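Local atomic coordinates of R.Pab1 family restriction endonuclease (Campylobacter coli, PDB entry 7CFA), a protein that acts as a restriction DNA glycosylase of the R.PabI family, probably removing a base within its recognition sequence instead of hydrolysing the phosphodiester backbone directly. Residues Trp51-Asp56 / Lys216-Leu221; Lys61-Phe66 / Asp73-Glu78; Tyr77-Ile82 / Leu212-Ile217; Gln85-Lys88 / Leu93-Asn96. The protein carries 2 engineered substitutions. All coordinates share one frame; numbering follows the deposited sequence.

Interaction 1. Residues Trp51-Asp56 / Lys216-Leu221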
loop_
_atom_site.group_PDB
_atom_site.type_symbol
_atom_site.label_atom_id
_atom_site.label_comp_id
_atom_site.label_asym_id
_atom_site.label_seq_id
_atom_site.Cartn_x
_atom_site.Cartn_y
_atom_site.Cartn_z
ATOM N N TRP A 51 -6.075 -0.864 -14.501
ATOM C CA TRP A 51 -6.564 -2.243 -14.552
ATOM C C TRP A 51 -5.454 -3.175 -14.071
ATOM O O TRP A 51 -4.481 -3.416 -14.794
ATOM C CB TRP A 51 -7.015 -2.595 -15.970
ATOM C CG TRP A 51 -7.606 -3.967 -16.148
ATOM C CD1 TRP A 51 -7.861 -4.894 -15.177
ATOM C CD2 TRP A 51 -8.016 -4.561 -17.387
ATOM N NE1 TRP A 51 -8.405 -6.028 -15.738
ATOM C CE2 TRP A 51 -8.509 -5.849 -17.093
ATOM C CE3 TRP A 51 -8.013 -4.128 -18.716
ATOM C CZ2 TRP A 51 -8.994 -6.704 -18.080
ATOM C CZ3 TRP A 51 -8.494 -4.981 -19.694
ATOM C CH2 TRP A 51 -8.976 -6.253 -19.371
ATOM N N GLN A 52 -5.597 -3.694 -12.849
ATOM C CA GLN A 52 -4.673 -4.698 -12.323
ATOM C C GLN A 52 -5.034 -6.038 -12.961
ATOM O O GLN A 52 -5.743 -6.873 -12.394
ATOM C CB GLN A 52 -4.733 -4.761 -10.801
ATOM C CG GLN A 52 -3.681 -5.680 -10.191
ATOM C CD GLN A 52 -3.743 -5.725 -8.677
ATOM O OE1 GLN A 52 -4.646 -5.160 -8.062
ATOM N NE2 GLN A 52 -2.776 -6.401 -8.069
ATOM N N ILE A 53 -4.522 -6.239 -14.168
ATOM C CA ILE A 53 -4.939 -7.352 -15.012
ATOM C C ILE A 53 -4.126 -8.593 -14.671
ATOM O O ILE A 53 -2.937 -8.512 -14.337
ATOM C CB ILE A 53 -4.795 -6.968 -16.497
ATOM C CG1 ILE A 53 -5.358 -8.064 -17.403
ATOM C CG2 ILE A 53 -3.339 -6.679 -16.839
ATOM C CD1 ILE A 53 -5.336 -7.699 -18.868
ATOM N N GLY A 54 -4.774 -9.756 -14.746
ATOM C CA GLY A 54 -4.122 -11.031 -14.572
ATOM C C GLY A 54 -4.060 -11.819 -15.872
ATOM O O GLY A 54 -4.575 -11.414 -16.911
ATOM N N TYR A 55 -3.399 -12.973 -15.789
ATOM C CA TYR A 55 -3.293 -13.876 -16.923
ATOM C C TYR A 55 -3.806 -15.281 -16.641
ATOM O O TYR A 55 -3.853 -16.099 -17.566
ATOM C CB TYR A 55 -1.837 -13.954 -17.421
ATOM C CG TYR A 55 -0.827 -14.394 -16.385
ATOM C CD1 TYR A 55 -0.687 -15.735 -16.048
ATOM C CD2 TYR A 55 0.003 -13.473 -15.759
ATOM C CE1 TYR A 55 0.235 -16.145 -15.108
ATOM C CE2 TYR A 55 0.933 -13.874 -14.817
ATOM C CZ TYR A 55 1.043 -15.213 -14.496
ATOM O OH TYR A 55 1.963 -15.628 -13.561
ATOM N N ASP A 56 -4.193 -15.589 -15.407
ATOM C CA ASP A 56 -4.771 -16.891 -15.111
ATOM C C ASP A 56 -5.650 -16.789 -13.873
ATOM O O ASP A 56 -5.719 -15.749 -13.211
ATOM C CB ASP A 56 -3.689 -17.963 -14.921
ATOM C CG ASP A 56 -2.722 -17.630 -13.808
ATOM O OD1 ASP A 56 -2.894 -16.587 -13.143
ATOM O OD2 ASP A 56 -1.775 -18.415 -13.601
ATOM N N LYS A 216 4.621 -10.949 -22.599
ATOM C CA LYS A 216 6.071 -11.065 -22.507
ATOM C C LYS A 216 6.610 -10.387 -21.254
ATOM O O LYS A 216 7.563 -10.884 -20.644
ATOM C CB LYS A 216 6.725 -10.474 -23.759
ATOM C CG LYS A 216 8.227 -10.690 -23.832
ATOM C CD LYS A 216 8.806 -10.211 -25.157
ATOM C CE LYS A 216 8.676 -8.705 -25.314
ATOM N NZ LYS A 216 9.357 -8.220 -26.548
ATOM N N ILE A 217 6.011 -9.264 -20.852
ATOM C CA ILE A 217 6.475 -8.559 -19.662
ATOM C C ILE A 217 6.169 -9.365 -18.405
ATOM O O ILE A 217 6.992 -9.435 -17.485
ATOM C CB ILE A 217 5.861 -7.148 -19.604
ATOM C CG1 ILE A 217 6.409 -6.293 -20.748
ATOM C CG2 ILE A 217 6.148 -6.488 -18.262
ATOM C CD1 ILE A 217 5.776 -4.925 -20.843
ATOM N N PHE A 218 4.984 -9.981 -18.340
ATOM C CA PHE A 218 4.700 -10.897 -17.239
ATOM C C PHE A 218 5.748 -11.999 -17.163
ATOM O O PHE A 218 6.174 -12.389 -16.070
ATOM C CB PHE A 218 3.305 -11.509 -17.393
ATOM C CG PHE A 218 2.206 -10.699 -16.763
ATOM C CD1 PHE A 218 2.066 -10.644 -15.385
ATOM C CD2 PHE A 218 1.295 -10.014 -17.550
ATOM C CE1 PHE A 218 1.049 -9.910 -14.804
ATOM C CE2 PHE A 218 0.275 -9.276 -16.977
ATOM C CZ PHE A 218 0.151 -9.222 -15.603
ATOM N N GLY A 219 6.193 -12.497 -18.320
ATOM C CA GLY A 219 7.125 -13.612 -18.362
ATOM C C GLY A 219 8.488 -13.323 -17.770
ATOM O O GLY A 219 9.218 -14.264 -17.445
ATOM N N ILE A 220 8.852 -12.048 -17.626
ATOM C CA ILE A 220 10.133 -11.676 -17.037
ATOM C C ILE A 220 9.975 -11.143 -15.618
ATOM O O ILE A 220 10.942 -10.642 -15.037
ATOM C CB ILE A 220 10.876 -10.659 -17.915
ATOM C CG1 ILE A 220 10.203 -9.286 -17.823
ATOM C CG2 ILE A 220 10.924 -11.137 -19.355
ATOM C CD1 ILE A 220 10.973 -8.180 -18.507
ATOM N N LEU A 221 8.775 -11.237 -15.045
ATOM C CA LEU A 221 8.555 -10.707 -13.705
ATOM C C LEU A 221 9.276 -11.552 -12.661
ATOM O O LEU A 221 9.969 -11.018 -11.785
ATOM C CB LEU A 221 7.056 -10.636 -13.414
ATOM C CG LEU A 221 6.614 -9.716 -12.278
ATOM C CD1 LEU A 221 7.186 -8.321 -12.468
ATOM C CD2 LEU A 221 5.099 -9.664 -12.208
#
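Tyr55 and Phe218 form a T-shaped aromatic pair that carries most of this buried contact. The edge of the tyrosine, through CD2 and CE2, points at one face of the phenylalanine ring; the centroids lie 5.0 Å apart and the planes make an angle of 73°. The approach is off centre, with Tyr55 CE2 coming to 3.5 Å from Phe218 CD1. The tyrosine CG sits between its own backbone N and carbonyl carbon (chi1 58°), a rotamer that turns the ring toward the end of helix 208-219. The loop between strand 47-51 of the large antiparallel sheet and strand 56-58 of the small one is thereby packed against that helix end.

Apolar packing adds little: Ile53 CG2 stands 4.5 Å from Phe218 CE2, a loose touch by a branched side chain.

The polar component comes from the backbone. Ile53 O lies 3.4 Å from Phe218 CZ, at the edge of the ring and near its plane. Tyrosine suits its place because its far end is polar, and its OH is hydrogen-bonded to His225 and Asn228 beyond this pair. Phenylalanine, having no polar atom to satisfy, fills the interior next to Leu170 and Val229.

The geometry is consistent with a weak electrostatic match, the slightly positive C-H edge of Tyr55 meeting the pi face of Phe218, and the C-H at Phe218 CZ directed toward Ile53 O.

Interaction 2. Residues Lys61-Phe66 / Asp73-Glu78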
loop_
_atom_site.group_PDB
_atom_site.type_symbol
_atom_site.label_atom_id
_atom_site.label_comp_id
_atom_site.label_asym_id
_atom_site.label_seq_id
_atom_site.Cartn_x
_atom_site.Cartn_y
_atom_site.Cartn_z
ATOM N N LYS A 61 -11.646 -28.852 -10.732
ATOM C CA LYS A 61 -11.239 -30.148 -11.255
ATOM C C LYS A 61 -11.707 -30.390 -12.684
ATOM O O LYS A 61 -11.285 -31.380 -13.293
ATOM C CB LYS A 61 -11.771 -31.261 -10.348
ATOM C CG LYS A 61 -13.286 -31.277 -10.218
ATOM C CD LYS A 61 -13.752 -32.359 -9.259
ATOM C CE LYS A 61 -15.268 -32.373 -9.145
ATOM N NZ LYS A 61 -15.751 -33.421 -8.201
ATOM N N ASN A 62 -12.557 -29.523 -13.236
ATOM C CA ASN A 62 -13.136 -29.756 -14.551
ATOM C C ASN A 62 -12.785 -28.704 -15.591
ATOM O O ASN A 62 -12.875 -28.999 -16.787
ATOM C CB ASN A 62 -14.667 -29.849 -14.451
ATOM C CG ASN A 62 -15.122 -31.007 -13.588
ATOM O OD1 ASN A 62 -14.540 -32.093 -13.633
ATOM N ND2 ASN A 62 -16.160 -30.783 -12.793
ATOM N N ASP A 63 -12.384 -27.502 -15.184
ATOM C CA ASP A 63 -12.153 -26.401 -16.113
ATOM C C ASP A 63 -10.697 -25.940 -16.109
ATOM O O ASP A 63 -10.407 -24.779 -16.413
ATOM C CB ASP A 63 -13.085 -25.230 -15.799
ATOM C CG ASP A 63 -12.968 -24.762 -14.364
ATOM O OD1 ASP A 63 -12.223 -25.393 -13.582
ATOM O OD2 ASP A 63 -13.620 -23.759 -14.013
ATOM N N GLY A 64 -9.775 -26.840 -15.775
ATOM C CA GLY A 64 -8.365 -26.484 -15.754
ATOM C C GLY A 64 -7.736 -26.544 -17.136
ATOM O O GLY A 64 -8.080 -27.386 -17.961
ATOM N N ASN A 65 -6.806 -25.626 -17.385
ATOM C CA ASN A 65 -6.065 -25.586 -18.639
ATOM C C ASN A 65 -4.600 -25.964 -18.490
ATOM O O ASN A 65 -4.027 -26.528 -19.424
ATOM C CB ASN A 65 -6.156 -24.190 -19.269
ATOM C CG ASN A 65 -7.562 -23.841 -19.712
ATOM O OD1 ASN A 65 -8.069 -22.763 -19.411
ATOM N ND2 ASN A 65 -8.201 -24.754 -20.438
ATOM N N PHE A 66 -3.985 -25.667 -17.348
ATOM C CA PHE A 66 -2.588 -26.003 -17.105
ATOM C C PHE A 66 -2.356 -26.036 -15.600
ATOM O O PHE A 66 -3.237 -25.692 -14.808
ATOM C CB PHE A 66 -1.643 -25.008 -17.787
ATOM C CG PHE A 66 -1.673 -23.626 -17.188
ATOM C CD1 PHE A 66 -0.738 -23.246 -16.236
ATOM C CD2 PHE A 66 -2.630 -22.705 -17.583
ATOM C CE1 PHE A 66 -0.761 -21.976 -15.686
ATOM C CE2 PHE A 66 -2.660 -21.434 -17.037
ATOM C CZ PHE A 66 -1.723 -21.068 -16.089
ATOM N N ASP A 73 -4.095 -26.019 -9.945
ATOM C CA ASP A 73 -4.875 -26.026 -11.174
ATOM C C ASP A 73 -5.189 -24.596 -11.595
ATOM O O ASP A 73 -5.723 -23.809 -10.807
ATOM C CB ASP A 73 -6.167 -26.818 -10.987
ATOM C CG ASP A 73 -5.918 -28.290 -10.720
ATOM O OD1 ASP A 73 -4.914 -28.826 -11.235
ATOM O OD2 ASP A 73 -6.729 -28.910 -9.999
ATOM N N LYS A 74 -4.858 -24.263 -12.839
ATOM C CA LYS A 74 -5.039 -22.922 -13.372
ATOM C C LYS A 74 -5.752 -22.992 -14.713
ATOM O O LYS A 74 -5.657 -23.988 -15.435
ATOM C CB LYS A 74 -3.698 -22.201 -13.545
ATOM C CG LYS A 74 -2.971 -21.873 -12.252
ATOM C CD LYS A 74 -3.454 -20.555 -11.670
ATOM C CE LYS A 74 -2.533 -20.074 -10.559
ATOM N NZ LYS A 74 -2.860 -18.686 -10.135
ATOM N N LYS A 75 -6.465 -21.918 -15.043
ATOM C CA LYS A 75 -7.112 -21.788 -16.339
ATOM C C LYS A 75 -6.895 -20.377 -16.865
ATOM O O LYS A 75 -6.514 -19.468 -16.124
ATOM C CB LYS A 75 -8.611 -22.107 -16.264
ATOM C CG LYS A 75 -9.412 -21.166 -15.380
ATOM C CD LYS A 75 -10.882 -21.549 -15.385
ATOM C CE LYS A 75 -11.699 -20.619 -14.508
ATOM N NZ LYS A 75 -13.148 -20.950 -14.558
ATOM N N LEU A 76 -7.141 -20.206 -18.161
ATOM C CA LEU A 76 -6.937 -18.913 -18.794
ATOM C C LEU A 76 -7.908 -17.882 -18.231
ATOM O O LEU A 76 -9.024 -18.205 -17.813
ATOM C CB LEU A 76 -7.106 -19.022 -20.309
ATOM C CG LEU A 76 -6.171 -19.997 -21.026
ATOM C CD1 LEU A 76 -6.355 -19.904 -22.531
ATOM C CD2 LEU A 76 -4.721 -19.747 -20.641
ATOM N N TYR A 77 -7.468 -16.625 -18.226
ATOM C CA TYR A 77 -8.238 -15.550 -17.613
ATOM C C TYR A 77 -7.696 -14.215 -18.098
ATOM O O TYR A 77 -6.478 -14.014 -18.133
ATOM C CB TYR A 77 -8.171 -15.646 -16.083
ATOM C CG TYR A 77 -8.935 -14.573 -15.341
ATOM C CD1 TYR A 77 -10.313 -14.458 -15.465
ATOM C CD2 TYR A 77 -8.278 -13.694 -14.489
ATOM C CE1 TYR A 77 -11.013 -13.481 -14.778
ATOM C CE2 TYR A 77 -8.968 -12.717 -13.797
ATOM C CZ TYR A 77 -10.334 -12.614 -13.944
ATOM O OH TYR A 77 -11.023 -11.640 -13.256
ATOM N N GLU A 78 -8.604 -13.316 -18.478
ATOM C CA GLU A 78 -8.266 -11.959 -18.892
ATOM C C GLU A 78 -7.218 -11.933 -19.998
ATOM O O GLU A 78 -7.535 -12.204 -21.158
ATOM C CB GLU A 78 -7.802 -11.139 -17.685
ATOM C CG GLU A 78 -8.939 -10.804 -16.735
ATOM C CD GLU A 78 -8.557 -9.782 -15.685
ATOM O OE1 GLU A 78 -7.376 -9.745 -15.281
ATOM O OE2 GLU A 78 -9.446 -9.011 -15.267
#
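The Phe66 ring has Lys74 CB over one face, a CH-pi contact 3.7 Å from the ring centroid and 22° off its normal. It sits at a classic beta bulge on the edge of a three-stranded antiparallel sheet, with Asn65 and Phe66 both opposite Lys74. Lys75 N and Leu76 CD2 approach the ring obliquely, while Gln231 and Ile232 of helix 223-237 also pack on this side chain. With its CG between backbone N and carbonyl carbon, Phe66 folds back over the neighbouring strand. The aliphatic root of Lys74 suits the aromatic face; its chain then bends and carries the ammonium group away.

In the bulge, Lys74 O is gripped twice, by Asn65 N at 2.8 Å, in the carbonyl plane, and by Phe66 N at 3.0 Å, tilted from it. The return bond from Lys74 N to Phe66 O, 2.9 Å, completes the hydrogen-bonded pair.

Asparagine extends this pattern with its side chain. Asn65 OD1 accepts Leu76 N on a lone pair at 3.0 Å, nearly straight at 167°, much as a backbone carbonyl would.

Farther along the loop, the extended Lys75 chain runs past the Asp63 backbone to a salt bridge. Asp63 OD1 is held by Gly60 N, and Asp63 OD2 receives Lys75 NZ at 2.9 Å from above the carboxylate plane, 48° out of it.

Interaction 3. Residues Tyr77-Ile82 / Leu212-Ile217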
loop_
_atom_site.group_PDB
_atom_site.type_symbol
_atom_site.label_atom_id
_atom_site.label_comp_id
_atom_site.label_asym_id
_atom_site.label_seq_id
_atom_site.Cartn_x
_atom_site.Cartn_y
_atom_site.Cartn_z
ATOM N N TYR A 77 -7.468 -16.625 -18.226
ATOM C CA TYR A 77 -8.238 -15.550 -17.613
ATOM C C TYR A 77 -7.696 -14.215 -18.098
ATOM O O TYR A 77 -6.478 -14.014 -18.133
ATOM C CB TYR A 77 -8.171 -15.646 -16.083
ATOM C CG TYR A 77 -8.935 -14.573 -15.341
ATOM C CD1 TYR A 77 -10.313 -14.458 -15.465
ATOM C CD2 TYR A 77 -8.278 -13.694 -14.489
ATOM C CE1 TYR A 77 -11.013 -13.481 -14.778
ATOM C CE2 TYR A 77 -8.968 -12.717 -13.797
ATOM C CZ TYR A 77 -10.334 -12.614 -13.944
ATOM O OH TYR A 77 -11.023 -11.640 -13.256
ATOM N N GLU A 78 -8.604 -13.316 -18.478
ATOM C CA GLU A 78 -8.266 -11.959 -18.892
ATOM C C GLU A 78 -7.218 -11.933 -19.998
ATOM O O GLU A 78 -7.535 -12.204 -21.158
ATOM C CB GLU A 78 -7.802 -11.139 -17.685
ATOM C CG GLU A 78 -8.939 -10.804 -16.735
ATOM C CD GLU A 78 -8.557 -9.782 -15.685
ATOM O OE1 GLU A 78 -7.376 -9.745 -15.281
ATOM O OE2 GLU A 78 -9.446 -9.011 -15.267
ATOM N N LEU A 79 -5.969 -11.613 -19.645
ATOM C CA LEU A 79 -4.931 -11.420 -20.656
ATOM C C LEU A 79 -4.734 -12.670 -21.505
ATOM O O LEU A 79 -4.714 -12.599 -22.740
ATOM C CB LEU A 79 -3.618 -11.013 -19.988
ATOM C CG LEU A 79 -2.414 -10.877 -20.924
ATOM C CD1 LEU A 79 -2.676 -9.822 -21.989
ATOM C CD2 LEU A 79 -1.154 -10.551 -20.139
ATOM N N SER A 80 -4.588 -13.832 -20.862
ATOM C CA SER A 80 -4.342 -15.054 -21.621
ATOM C C SER A 80 -5.582 -15.504 -22.379
ATOM O O SER A 80 -5.464 -16.102 -23.454
ATOM C CB SER A 80 -3.853 -16.165 -20.695
ATOM O OG SER A 80 -4.870 -16.563 -19.793
ATOM N N ASP A 81 -6.773 -15.235 -21.840
ATOM C CA ASP A 81 -7.992 -15.544 -22.577
ATOM C C ASP A 81 -8.147 -14.648 -23.798
ATOM O O ASP A 81 -8.666 -15.092 -24.828
ATOM C CB ASP A 81 -9.211 -15.414 -21.666
ATOM C CG ASP A 81 -10.502 -15.766 -22.375
ATOM O OD1 ASP A 81 -10.596 -16.894 -22.903
ATOM O OD2 ASP A 81 -11.421 -14.921 -22.404
ATOM N N ILE A 82 -7.710 -13.390 -23.702
ATOM C CA ILE A 82 -7.731 -12.504 -24.863
ATOM C C ILE A 82 -6.793 -13.029 -25.942
ATOM O O ILE A 82 -7.154 -13.108 -27.121
ATOM C CB ILE A 82 -7.367 -11.068 -24.449
ATOM C CG1 ILE A 82 -8.473 -10.465 -23.581
ATOM C CG2 ILE A 82 -7.116 -10.203 -25.675
ATOM C CD1 ILE A 82 -8.036 -9.242 -22.800
ATOM N N LEU A 212 0.110 -8.950 -26.460
ATOM C CA LEU A 212 1.225 -9.881 -26.618
ATOM C C LEU A 212 2.478 -9.367 -25.920
ATOM O O LEU A 212 3.189 -10.137 -25.262
ATOM C CB LEU A 212 1.506 -10.128 -28.099
ATOM C CG LEU A 212 0.533 -11.048 -28.836
ATOM C CD1 LEU A 212 0.850 -11.075 -30.321
ATOM C CD2 LEU A 212 0.585 -12.452 -28.252
ATOM N N GLU A 213 2.773 -8.071 -26.056
ATOM C CA GLU A 213 3.910 -7.498 -25.341
ATOM C C GLU A 213 3.694 -7.530 -23.833
ATOM O O GLU A 213 4.662 -7.637 -23.072
ATOM C CB GLU A 213 4.165 -6.066 -25.811
ATOM C CG GLU A 213 4.659 -5.971 -27.246
ATOM C CD GLU A 213 5.049 -4.560 -27.644
ATOM O OE1 GLU A 213 4.977 -3.650 -26.791
ATOM O OE2 GLU A 213 5.428 -4.360 -28.817
ATOM N N MET A 214 2.441 -7.443 -23.386
ATOM C CA MET A 214 2.164 -7.506 -21.957
ATOM C C MET A 214 2.379 -8.915 -21.421
ATOM O O MET A 214 2.848 -9.092 -20.291
ATOM C CB MET A 214 0.737 -7.040 -21.679
ATOM C CG MET A 214 0.485 -6.632 -20.241
ATOM S SD MET A 214 -1.251 -6.244 -19.968
ATOM C CE MET A 214 -1.616 -5.341 -21.469
ATOM N N LEU A 215 2.035 -9.930 -22.217
ATOM C CA LEU A 215 2.333 -11.303 -21.829
ATOM C C LEU A 215 3.834 -11.508 -21.676
ATOM O O LEU A 215 4.289 -12.160 -20.728
ATOM C CB LEU A 215 1.764 -12.277 -22.860
ATOM C CG LEU A 215 1.807 -13.754 -22.464
ATOM C CD1 LEU A 215 0.849 -14.017 -21.311
ATOM C CD2 LEU A 215 1.492 -14.651 -23.651
ATOM N N LYS A 216 4.621 -10.949 -22.599
ATOM C CA LYS A 216 6.071 -11.065 -22.507
ATOM C C LYS A 216 6.610 -10.387 -21.254
ATOM O O LYS A 216 7.563 -10.884 -20.644
ATOM C CB LYS A 216 6.725 -10.474 -23.759
ATOM C CG LYS A 216 8.227 -10.690 -23.832
ATOM C CD LYS A 216 8.806 -10.211 -25.157
ATOM C CE LYS A 216 8.676 -8.705 -25.314
ATOM N NZ LYS A 216 9.357 -8.220 -26.548
ATOM N N ILE A 217 6.011 -9.264 -20.852
ATOM C CA ILE A 217 6.475 -8.559 -19.662
ATOM C C ILE A 217 6.169 -9.365 -18.405
ATOM O O ILE A 217 6.992 -9.435 -17.485
ATOM C CB ILE A 217 5.861 -7.148 -19.604
ATOM C CG1 ILE A 217 6.409 -6.293 -20.748
ATOM C CG2 ILE A 217 6.148 -6.488 -18.262
ATOM C CD1 ILE A 217 5.776 -4.925 -20.843
#
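Leu79 and Leu215 mark the closest backbone approach, their CA atoms 7.4 Å apart, where the first turn of helix 79-88 meets the middle of helix 208-219. A single methyl group makes the contact. With CG anti to the backbone N (chi1 176°), Leu79 extends outward and sets CD2 between two side chains of the facing helix. Leu79 CD2 lies 3.9 Å from Leu215 N and 4.1 Å from Met214 C, so it rests on the helix backbone itself. Flanking it are Met214 CG and Leu215 CD1, each 4.2 Å from Leu79 CD2. Leucine fits the site because its branch puts one methyl against that backbone without any polar atom to satisfy, while the unbranched Met214 chain offers its CG to the methyl.

Beside this apolar patch, Ser80 secures the helix start: Ser80 OG accepts Tyr77 N at 3.0 Å and is probably also hydrogen-bonded to Tyr55 O.

Leu79 packs further on Phe211 and Phe218 of helix 208-219, Met214 on Leu170 and Phe172, and Leu215 on Val229 and Ile233, so the contact lies where helices 79-88, 208-219 and 223-237 meet, with strand 166-175 of the large sheet beside it.

Interaction 4. Residues Gln85-Lys88 / Leu93-Asn96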
loop_
_atom_site.group_PDB
_atom_site.type_symbol
_atom_site.label_atom_id
_atom_site.label_comp_id
_atom_site.label_asym_id
_atom_site.label_seq_id
_atom_site.Cartn_x
_atom_site.Cartn_y
_atom_site.Cartn_z
ATOM N N GLN A 85 -8.230 -16.223 -27.675
ATOM C CA GLN A 85 -9.300 -16.021 -28.647
ATOM C C GLN A 85 -8.767 -15.442 -29.952
ATOM O O GLN A 85 -9.222 -15.823 -31.037
ATOM C CB GLN A 85 -10.386 -15.117 -28.062
ATOM C CG GLN A 85 -11.130 -15.720 -26.880
ATOM C CD GLN A 85 -12.297 -14.863 -26.426
ATOM O OE1 GLN A 85 -13.085 -14.381 -27.241
ATOM N NE2 GLN A 85 -12.413 -14.667 -25.117
ATOM N N PHE A 86 -7.804 -14.521 -29.872
ATOM C CA PHE A 86 -7.242 -13.952 -31.092
ATOM C C PHE A 86 -6.334 -14.943 -31.809
ATOM O O PHE A 86 -6.180 -14.863 -33.032
ATOM C CB PHE A 86 -6.496 -12.659 -30.778
ATOM C CG PHE A 86 -7.391 -11.461 -30.700
ATOM C CD1 PHE A 86 -7.589 -10.659 -31.813
ATOM C CD2 PHE A 86 -8.055 -11.151 -29.525
ATOM C CE1 PHE A 86 -8.422 -9.559 -31.751
ATOM C CE2 PHE A 86 -8.890 -10.052 -29.456
ATOM C CZ PHE A 86 -9.073 -9.255 -30.573
ATOM N N PHE A 87 -5.728 -15.876 -31.073
ATOM C CA PHE A 87 -5.037 -16.979 -31.724
ATOM C C PHE A 87 -6.022 -17.991 -32.292
ATOM O O PHE A 87 -5.750 -18.598 -33.334
ATOM C CB PHE A 87 -4.084 -17.666 -30.745
ATOM C CG PHE A 87 -3.268 -18.760 -31.368
ATOM C CD1 PHE A 87 -2.114 -18.461 -32.075
ATOM C CD2 PHE A 87 -3.655 -20.086 -31.257
ATOM C CE1 PHE A 87 -1.361 -19.462 -32.654
ATOM C CE2 PHE A 87 -2.907 -21.093 -31.834
ATOM C CZ PHE A 87 -1.757 -20.782 -32.533
ATOM N N LYS A 88 -7.163 -18.177 -31.625
ATOM C CA LYS A 88 -8.184 -19.094 -32.123
ATOM C C LYS A 88 -8.773 -18.599 -33.436
ATOM O O LYS A 88 -9.076 -19.400 -34.329
ATOM C CB LYS A 88 -9.279 -19.268 -31.071
ATOM C CG LYS A 88 -10.483 -20.069 -31.541
ATOM C CD LYS A 88 -11.569 -20.111 -30.477
ATOM C CE LYS A 88 -12.796 -20.859 -30.973
ATOM N NZ LYS A 88 -13.887 -20.874 -29.962
ATOM N N LEU A 93 -0.164 -14.618 -35.058
ATOM C CA LEU A 93 0.668 -15.598 -35.740
ATOM C C LEU A 93 1.322 -16.543 -34.737
ATOM O O LEU A 93 1.640 -16.163 -33.608
ATOM C CB LEU A 93 1.750 -14.899 -36.563
ATOM C CG LEU A 93 1.297 -13.867 -37.592
ATOM C CD1 LEU A 93 2.494 -13.161 -38.217
ATOM C CD2 LEU A 93 0.452 -14.529 -38.661
ATOM N N LYS A 94 1.530 -17.791 -35.167
ATOM C CA LYS A 94 2.244 -18.746 -34.325
ATOM C C LYS A 94 3.676 -18.297 -34.072
ATOM O O LYS A 94 4.222 -18.538 -32.989
ATOM C CB LYS A 94 2.230 -20.137 -34.966
ATOM C CG LYS A 94 0.842 -20.737 -35.131
ATOM C CD LYS A 94 0.893 -22.063 -35.878
ATOM C CE LYS A 94 -0.504 -22.630 -36.080
ATOM N NZ LYS A 94 -0.490 -23.875 -36.898
ATOM N N GLU A 95 4.293 -17.635 -35.056
ATOM C CA GLU A 95 5.654 -17.133 -34.893
ATOM C C GLU A 95 5.741 -16.079 -33.796
ATOM O O GLU A 95 6.794 -15.928 -33.164
ATOM C CB GLU A 95 6.162 -16.554 -36.216
ATOM C CG GLU A 95 6.304 -17.567 -37.348
ATOM C CD GLU A 95 4.979 -17.936 -37.993
ATOM O OE1 GLU A 95 3.937 -17.369 -37.602
ATOM O OE2 GLU A 95 4.982 -18.798 -38.896
ATOM N N ASN A 96 4.659 -15.332 -33.570
ATOM C CA ASN A 96 4.646 -14.360 -32.483
ATOM C C ASN A 96 4.750 -15.057 -31.133
ATOM O O ASN A 96 5.540 -14.652 -30.271
ATOM C CB ASN A 96 3.379 -13.507 -32.550
ATOM C CG ASN A 96 3.296 -12.680 -33.819
ATOM O OD1 ASN A 96 4.312 -12.378 -34.443
ATOM N ND2 ASN A 96 2.080 -12.307 -34.205
#
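Lys94 lays its aliphatic chain across the edge of the Phe87 ring, where helix 79-88 and helix 94-106 follow each other through a short turn. The backbones come nearest at Phe87 and Leu93, whose CA atoms are 7.1 Å apart.

From its root outward, the lysine meets the ring as follows. Lys94 CB lies 4.3 Å from Phe87 CE1, a marginal touch. Lys94 CG makes the main contact, 3.6 Å from Phe87 CE1 and close to the ring plane, so that it abuts the rim and does not cover a face. Lys94 CD passes at 4.5 Å from Phe87 CZ, and Lys94 CE draws in again to 4.2 Å from Phe87 CZ. The ammonium nitrogen continues beyond the ring. With CG beside the backbone N (chi1 -63°) and every later torsion extended, the chain stays straight and crosses the phenylalanine side chain at about a right angle.

On the other partner, Phe87 has its CG anti to the backbone N, which sends the ring outward from its helix toward the lysine. The rim also comes to 4.5 Å between Phe87 CE1 and Leu93 C, at the N-cap position of the second helix. Lysine suits this exposed site, since its methylenes can shelter part of an aromatic rim while its ammonium group can stay at the surface.

This is plain surface packing between two consecutive helices joined by a short turn. On the inward side, Phe86 stacks edge-to-face with Phe6 and packs on Ile8 of strand 8-13, while its backbone is hydrogen-bonded to Ile92 in the connecting turn.

Interactions 1 and 3 are buried and lie close together, their centres about 6 Å apart; both use helix 208-219, which receives the loop 51-56 in one and the start of helix 79-88 in the other. Interactions 2 and 4 lie at the surface, their centres about 19 Å apart. The chemistry follows the place: aromatic and aliphatic packing in the core, backbone hydrogen bonds and a salt bridge in the small sheet, and lysine methylenes against a ring rim where two helices turn. Glu78, shared by interactions 2 and 3, bonds to Gly54 N and Trp51 NE1 of interaction 1, while helix 79-88 runs from interaction 3 out to interaction 4.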